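Local coordinates for methionine-binding protein (Coxiella burnetii, PDB 3TQW), which binds methionine and probably serves as the periplasmic substrate-binding component of an ABC transporter, at residues T15-V20 against P223-A228; G79-Y84 against N199-R204. All coordinates share one frame; numbering follows the deposited sequence. Where two conformers were deposited one is given.

Interaction 1 of 2, residues T15-V20 against P223-A228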
loop_
_atom_site.group_PDB
_atom_site.type_symbol
_atom_site.label_atom_id
_atom_site.label_comp_id
_atom_site.label_asym_id
_atom_site.label_seq_id
_atom_site.Cartn_x
_atom_site.Cartn_y
_atom_site.Cartn_z
ATOM N N THR A 15 4.259 -7.138 8.110
ATOM C CA THR A 15 4.794 -8.428 8.508
ATOM C C THR A 15 4.462 -8.695 9.972
ATOM O O THR A 15 4.167 -9.831 10.344
ATOM C CB THR A 15 6.314 -8.511 8.251
ATOM O OG1 THR A 15 6.543 -8.519 6.833
ATOM C CG2 THR A 15 6.901 -9.789 8.851
ATOM N N GLN A 16 4.495 -7.652 10.803
ATOM C CA GLN A 16 4.082 -7.799 12.201
ATOM C C GLN A 16 2.619 -8.208 12.272
ATOM O O GLN A 16 2.245 -9.075 13.058
ATOM C CB GLN A 16 4.293 -6.502 12.986
ATOM C CG GLN A 16 5.748 -6.110 13.130
ATOM C CD GLN A 16 5.940 -4.838 13.938
ATOM O OE1 GLN A 16 6.747 -3.987 13.577
ATOM N NE2 GLN A 16 5.209 -4.711 15.040
ATOM N N LEU A 17 1.795 -7.576 11.444
ATOM C CA LEU A 17 0.386 -7.919 11.382
ATOM C C LEU A 17 0.242 -9.393 11.008
ATOM O O LEU A 17 -0.539 -10.132 11.616
ATOM C CB LEU A 17 -0.344 -7.028 10.370
ATOM C CG LEU A 17 -1.855 -7.255 10.307
ATOM C CD1 LEU A 17 -2.504 -6.749 11.591
ATOM C CD2 LEU A 17 -2.463 -6.570 9.095
HETATM N N MSE A 18 1.005 -9.827 10.010
HETATM C CA MSE A 18 0.929 -11.214 9.565
HETATM C C MSE A 18 1.414 -12.183 10.647
HETATM O O MSE A 18 0.951 -13.320 10.720
HETATM C CB MSE A 18 1.709 -11.425 8.269
HETATM C CG MSE A 18 1.646 -12.863 7.741
HETATM SE SE MSE A 18 -0.155 -13.463 7.237
HETATM C CE MSE A 18 -0.383 -12.385 5.628
ATOM N N GLU A 19 2.336 -11.735 11.493
ATOM C CA GLU A 19 2.812 -12.586 12.585
ATOM C C GLU A 19 1.662 -12.913 13.536
ATOM O O GLU A 19 1.563 -14.025 14.047
ATOM C CB GLU A 19 3.953 -11.930 13.366
ATOM C CG GLU A 19 5.296 -11.922 12.653
ATOM C CD GLU A 19 6.029 -13.255 12.713
ATOM O OE1 GLU A 19 5.524 -14.211 13.348
ATOM O OE2 GLU A 19 7.123 -13.339 12.118
ATOM N N VAL A 20 0.799 -11.935 13.788
ATOM C CA VAL A 20 -0.344 -12.170 14.650
ATOM C C VAL A 20 -1.335 -13.089 13.938
ATOM O O VAL A 20 -1.904 -14.000 14.540
ATOM C CB VAL A 20 -1.026 -10.851 15.067
ATOM C CG1 VAL A 20 -2.287 -11.142 15.884
ATOM C CG2 VAL A 20 -0.057 -9.992 15.872
ATOM N N PRO A 223 -10.683 -11.159 15.490
ATOM C CA PRO A 223 -10.592 -10.123 16.523
ATOM C C PRO A 223 -9.142 -9.817 16.899
ATOM O O PRO A 223 -8.778 -8.649 17.007
ATOM C CB PRO A 223 -11.330 -10.752 17.709
ATOM C CG PRO A 223 -12.335 -11.650 17.071
ATOM C CD PRO A 223 -11.660 -12.206 15.842
ATOM N N ALA A 224 -8.321 -10.847 17.085
ATOM C CA ALA A 224 -6.930 -10.633 17.487
ATOM C C ALA A 224 -6.126 -9.841 16.447
ATOM O O ALA A 224 -5.305 -8.985 16.798
ATOM C CB ALA A 224 -6.248 -11.959 17.801
ATOM N N VAL A 225 -6.343 -10.131 15.169
ATOM C CA VAL A 225 -5.643 -9.397 14.120
ATOM C C VAL A 225 -6.149 -7.957 14.027
ATOM O O VAL A 225 -5.364 -7.030 13.825
ATOM C CB VAL A 225 -5.725 -10.100 12.747
ATOM C CG1 VAL A 225 -5.185 -9.193 11.650
ATOM C CG2 VAL A 225 -4.927 -11.391 12.773
ATOM N N LEU A 226 -7.455 -7.767 14.189
ATOM C CA LEU A 226 -8.006 -6.413 14.201
ATOM C C LEU A 226 -7.443 -5.616 15.371
ATOM O O LEU A 226 -7.089 -4.449 15.228
ATOM C CB LEU A 226 -9.529 -6.442 14.285
ATOM C CG LEU A 226 -10.234 -7.128 13.119
ATOM C CD1 LEU A 226 -11.737 -7.227 13.372
ATOM C CD2 LEU A 226 -9.940 -6.386 11.835
ATOM N N SER A 227 -7.363 -6.257 16.531
ATOM C CA SER A 227 -6.803 -5.615 17.714
ATOM C C SER A 227 -5.336 -5.242 17.488
ATOM O O SER A 227 -4.901 -4.149 17.861
ATOM C CB SER A 227 -6.960 -6.523 18.936
ATOM O OG SER A 227 -6.395 -5.936 20.088
ATOM N N ALA A 228 -4.577 -6.139 16.862
ATOM C CA ALA A 228 -3.174 -5.863 16.555
ATOM C C ALA A 228 -3.020 -4.746 15.525
ATOM O O ALA A 228 -2.103 -3.928 15.618
ATOM C CB ALA A 228 -2.467 -7.118 16.074
#
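Ala224 O accepts the backbone N-H of Ala228 one helical turn on, with 2.9 Å between Ala228 N and Ala224 O, and the same oxygen is met from the facing helix by a methyl, Val20 CG1, 3.8 Å from Ala224 O. No hydrogen bond crosses between 15-20 and 223-228; what joins them is aliphatic contact. Val20 points at its partner and spreads both methyls over Ala228, whose single CB lies 3.8 Å from Val20 CG2 and 4.0 Å from Val20 CG1. With CG1 anti to the backbone N (chi1 176°), that branch also reaches Val225, where it faces CG2. One turn earlier, Leu17 has its CB bond directed past the other helix, but CD1 comes back to it. This methyl touches Val225 CG1 at 3.6 Å, and Val225 O is also 3.6 Å from Leu17 CD1; the two side chains cross at about a right angle.

The segments are pieces of two near-antiparallel helices, their axes 9.2 Å apart at an angle of 154°. Helix 13-29 is the connection of a beta-alpha-beta crossover between the adjacent parallel strands 5-10 and 33-38, within one lobe of the type II periplasmic binding protein fold. Met18, present as selenomethionine on the side of the helix turned from 223-228, packs on Val7 and Thr9 of the first strand and Ile35 of the second. Helix 223-233, near the C-terminus, comes back nearly 200 residues later to lie beside helix 13-29. Further along helix 13-29 the pairing continues, Ala21 meeting Val225 and Val24 meeting Ala224.

Interaction 2 of 2, residues G79-Y84 against N199-R204. With MET (methionine), chain C.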
loop_
_atom_site.group_PDB
_atom_site.type_symbol
_atom_site.label_atom_id
_atom_site.label_comp_id
_atom_site.label_asym_id
_atom_site.label_seq_id
_atom_site.Cartn_x
_atom_site.Cartn_y
_atom_site.Cartn_z
ATOM N N GLY A 79 -9.643 -12.165 -1.222
ATOM C CA GLY A 79 -10.238 -11.390 -0.149
ATOM C C GLY A 79 -9.446 -10.165 0.261
ATOM O O GLY A 79 -8.232 -10.091 0.049
ATOM N N LYS A 80 -10.143 -9.203 0.857
ATOM C CA LYS A 80 -9.536 -7.953 1.296
ATOM C C LYS A 80 -9.093 -8.046 2.752
ATOM O O LYS A 80 -9.661 -8.804 3.541
ATOM C CB LYS A 80 -10.526 -6.797 1.125
ATOM C CG LYS A 80 -10.996 -6.577 -0.300
ATOM C CD LYS A 80 -12.026 -5.452 -0.368
ATOM C CE LYS A 80 -12.576 -5.272 -1.776
ATOM N NZ LYS A 80 -13.379 -6.448 -2.222
ATOM N N THR A 81 -8.077 -7.267 3.105
ATOM C CA THR A 81 -7.573 -7.250 4.470
ATOM C C THR A 81 -7.865 -5.906 5.124
ATOM O O THR A 81 -8.800 -5.777 5.916
ATOM C CB THR A 81 -6.056 -7.516 4.502
ATOM O OG1 THR A 81 -5.388 -6.570 3.650
ATOM C CG2 THR A 81 -5.767 -8.914 4.006
ATOM N N PHE A 82 -7.057 -4.907 4.790
ATOM C CA PHE A 82 -7.273 -3.560 5.291
ATOM C C PHE A 82 -6.993 -2.563 4.186
ATOM O O PHE A 82 -6.235 -2.849 3.260
ATOM C CB PHE A 82 -6.331 -3.257 6.467
ATOM C CG PHE A 82 -6.508 -4.172 7.646
ATOM C CD1 PHE A 82 -7.287 -3.788 8.725
ATOM C CD2 PHE A 82 -5.884 -5.407 7.683
ATOM C CE1 PHE A 82 -7.452 -4.626 9.808
ATOM C CE2 PHE A 82 -6.047 -6.253 8.766
ATOM C CZ PHE A 82 -6.827 -5.862 9.831
ATOM N N VAL A 83 -7.617 -1.396 4.269
ATOM C CA VAL A 83 -7.200 -0.271 3.450
ATOM C C VAL A 83 -6.337 0.638 4.318
ATOM O O VAL A 83 -6.621 0.833 5.501
ATOM C CB VAL A 83 -8.396 0.508 2.869
ATOM C CG1 VAL A 83 -9.314 0.995 3.980
ATOM C CG2 VAL A 83 -7.908 1.676 2.015
ATOM N N TYR A 84 -5.269 1.169 3.733
ATOM C CA TYR A 84 -4.319 2.001 4.463
ATOM C C TYR A 84 -4.264 3.379 3.813
ATOM O O TYR A 84 -3.414 3.626 2.957
ATOM C CB TYR A 84 -2.919 1.374 4.445
ATOM C CG TYR A 84 -2.830 -0.025 5.020
ATOM C CD1 TYR A 84 -2.730 -0.229 6.395
ATOM C CD2 TYR A 84 -2.814 -1.141 4.187
ATOM C CE1 TYR A 84 -2.634 -1.509 6.929
ATOM C CE2 TYR A 84 -2.721 -2.428 4.714
ATOM C CZ TYR A 84 -2.631 -2.603 6.086
ATOM O OH TYR A 84 -2.537 -3.874 6.615
ATOM N N ASN A 199 -6.047 -3.565 0.613
ATOM C CA ASN A 199 -5.082 -4.611 0.305
ATOM C C ASN A 199 -5.757 -5.974 0.269
ATOM O O ASN A 199 -6.855 -6.155 0.810
ATOM C CB ASN A 199 -3.911 -4.586 1.283
ATOM C CG ASN A 199 -2.973 -3.409 1.035
ATOM O OD1 ASN A 199 -3.385 -2.366 0.518
ATOM N ND2 ASN A 199 -1.712 -3.573 1.394
ATOM N N VAL A 200 -5.116 -6.928 -0.390
ATOM C CA VAL A 200 -5.743 -8.217 -0.624
ATOM C C VAL A 200 -4.790 -9.364 -0.363
ATOM O O VAL A 200 -3.567 -9.184 -0.307
ATOM C CB VAL A 200 -6.263 -8.332 -2.080
ATOM C CG1 VAL A 200 -7.247 -7.203 -2.383
ATOM C CG2 VAL A 200 -5.103 -8.314 -3.071
ATOM N N VAL A 201 -5.363 -10.547 -0.194
ATOM C CA VAL A 201 -4.588 -11.764 -0.226
ATOM C C VAL A 201 -4.680 -12.318 -1.636
ATOM O O VAL A 201 -5.773 -12.567 -2.143
ATOM C CB VAL A 201 -5.112 -12.797 0.782
ATOM C CG1 VAL A 201 -4.387 -14.117 0.602
ATOM C CG2 VAL A 201 -4.934 -12.276 2.216
ATOM N N ALA A 202 -3.530 -12.482 -2.277
ATOM C CA ALA A 202 -3.485 -12.987 -3.638
ATOM C C ALA A 202 -2.925 -14.404 -3.655
ATOM O O ALA A 202 -2.022 -14.739 -2.879
ATOM C CB ALA A 202 -2.643 -12.059 -4.523
ATOM N N VAL A 203 -3.478 -15.237 -4.530
ATOM C CA VAL A 203 -3.015 -16.610 -4.693
ATOM C C VAL A 203 -2.973 -16.950 -6.180
ATOM O O VAL A 203 -3.502 -16.205 -7.009
ATOM C CB VAL A 203 -3.956 -17.614 -3.990
ATOM C CG1 VAL A 203 -4.097 -17.271 -2.506
ATOM C CG2 VAL A 203 -5.322 -17.622 -4.670
ATOM N N ARG A 204 -2.345 -18.069 -6.522
ATOM C CA ARG A 204 -2.366 -18.529 -7.904
ATOM C C ARG A 204 -3.790 -18.885 -8.317
ATOM O O ARG A 204 -4.567 -19.426 -7.528
ATOM C CB ARG A 204 -1.423 -19.719 -8.105
ATOM C CG ARG A 204 0.054 -19.365 -7.989
ATOM C CD ARG A 204 0.941 -20.586 -8.225
ATOM N NE ARG A 204 0.792 -21.587 -7.173
ATOM C CZ ARG A 204 1.429 -21.546 -6.005
ATOM N NH1 ARG A 204 2.261 -20.553 -5.736
ATOM N NH2 ARG A 204 1.233 -22.503 -5.105
HETATM N N MET C . 0.400 -1.562 1.530
HETATM C CA MET C . 0.505 -0.651 0.383
HETATM C C MET C . -0.621 0.377 0.451
HETATM O O MET C . -1.738 0.038 0.837
HETATM C CB MET C . 0.426 -1.448 -0.927
HETATM C CG MET C . 0.574 -0.630 -2.214
HETATM S SD MET C . 0.464 -1.668 -3.696
HETATM C CE MET C . 1.956 -2.639 -3.493
HETATM O OXT MET C . -0.451 1.558 0.133
#
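The rim of the Tyr84 ring meets the Asn199 amide and the carboxylate of the bound methionine. Asn199 CG lies in the ring plane, 3.8 Å from Tyr84 CE2, with the amide turned 76° from the ring; methionine O is also near that plane, 3.7 Å from Tyr84 CD2. Phe233 meets the ring at about 50°. Asn199 CG is anti to its carbonyl carbon (chi1 -73°), and the amide beyond it faces both the amino and carboxylate groups of the ligand, in the methionine pocket to which both residues belong.

Behind this pair the backbones join antiparallel. Val201 N donates to Gly79 O at 2.9 Å, and Thr81 N to Asn199 O at 2.8 Å. Lys80 and Val200 form the non-hydrogen-bonded pair between these bonds, their side chains on one face. Asn199 N then bonds to Phe82 O at 2.7 Å, so Thr81 and Phe82 together stand opposite Asn199 as a beta bulge. Thr81 CG2 packs on Val201 CG2, 3.9 Å away. At the backbone angles of Gly79, a CB would jam against the carbonyl O of Ile78.

Strand 198-204 runs between 75-83 and 55-60 in the sheet, antiparallel to both. Helix 211-220 covers Thr81 and Val201 through Leu220, while helix 13-29 brings Glu14 against Tyr84 and Asn199.

Phe82 and Leu17 join the two contacts, whose centres are 14 Å apart. The Phe82 ring of interaction 2 is packed beneath both helices of interaction 1: Leu17 CD2 is 3.6 Å from Phe82 CE2, Leu226 CD2 is 3.7 Å from Phe82 CE1, and Val225 CG1 is 4.1 Å from Phe82 CZ. Leu17 CD2 also lies 3.7 Å from Tyr84 OH, touching a pocket residue directly. Interaction 2 reaches the methionine through Tyr84 and Asn199, whereas interaction 1 stands behind it as a second layer, the Leu17 side chain being about 10 Å from the ligand.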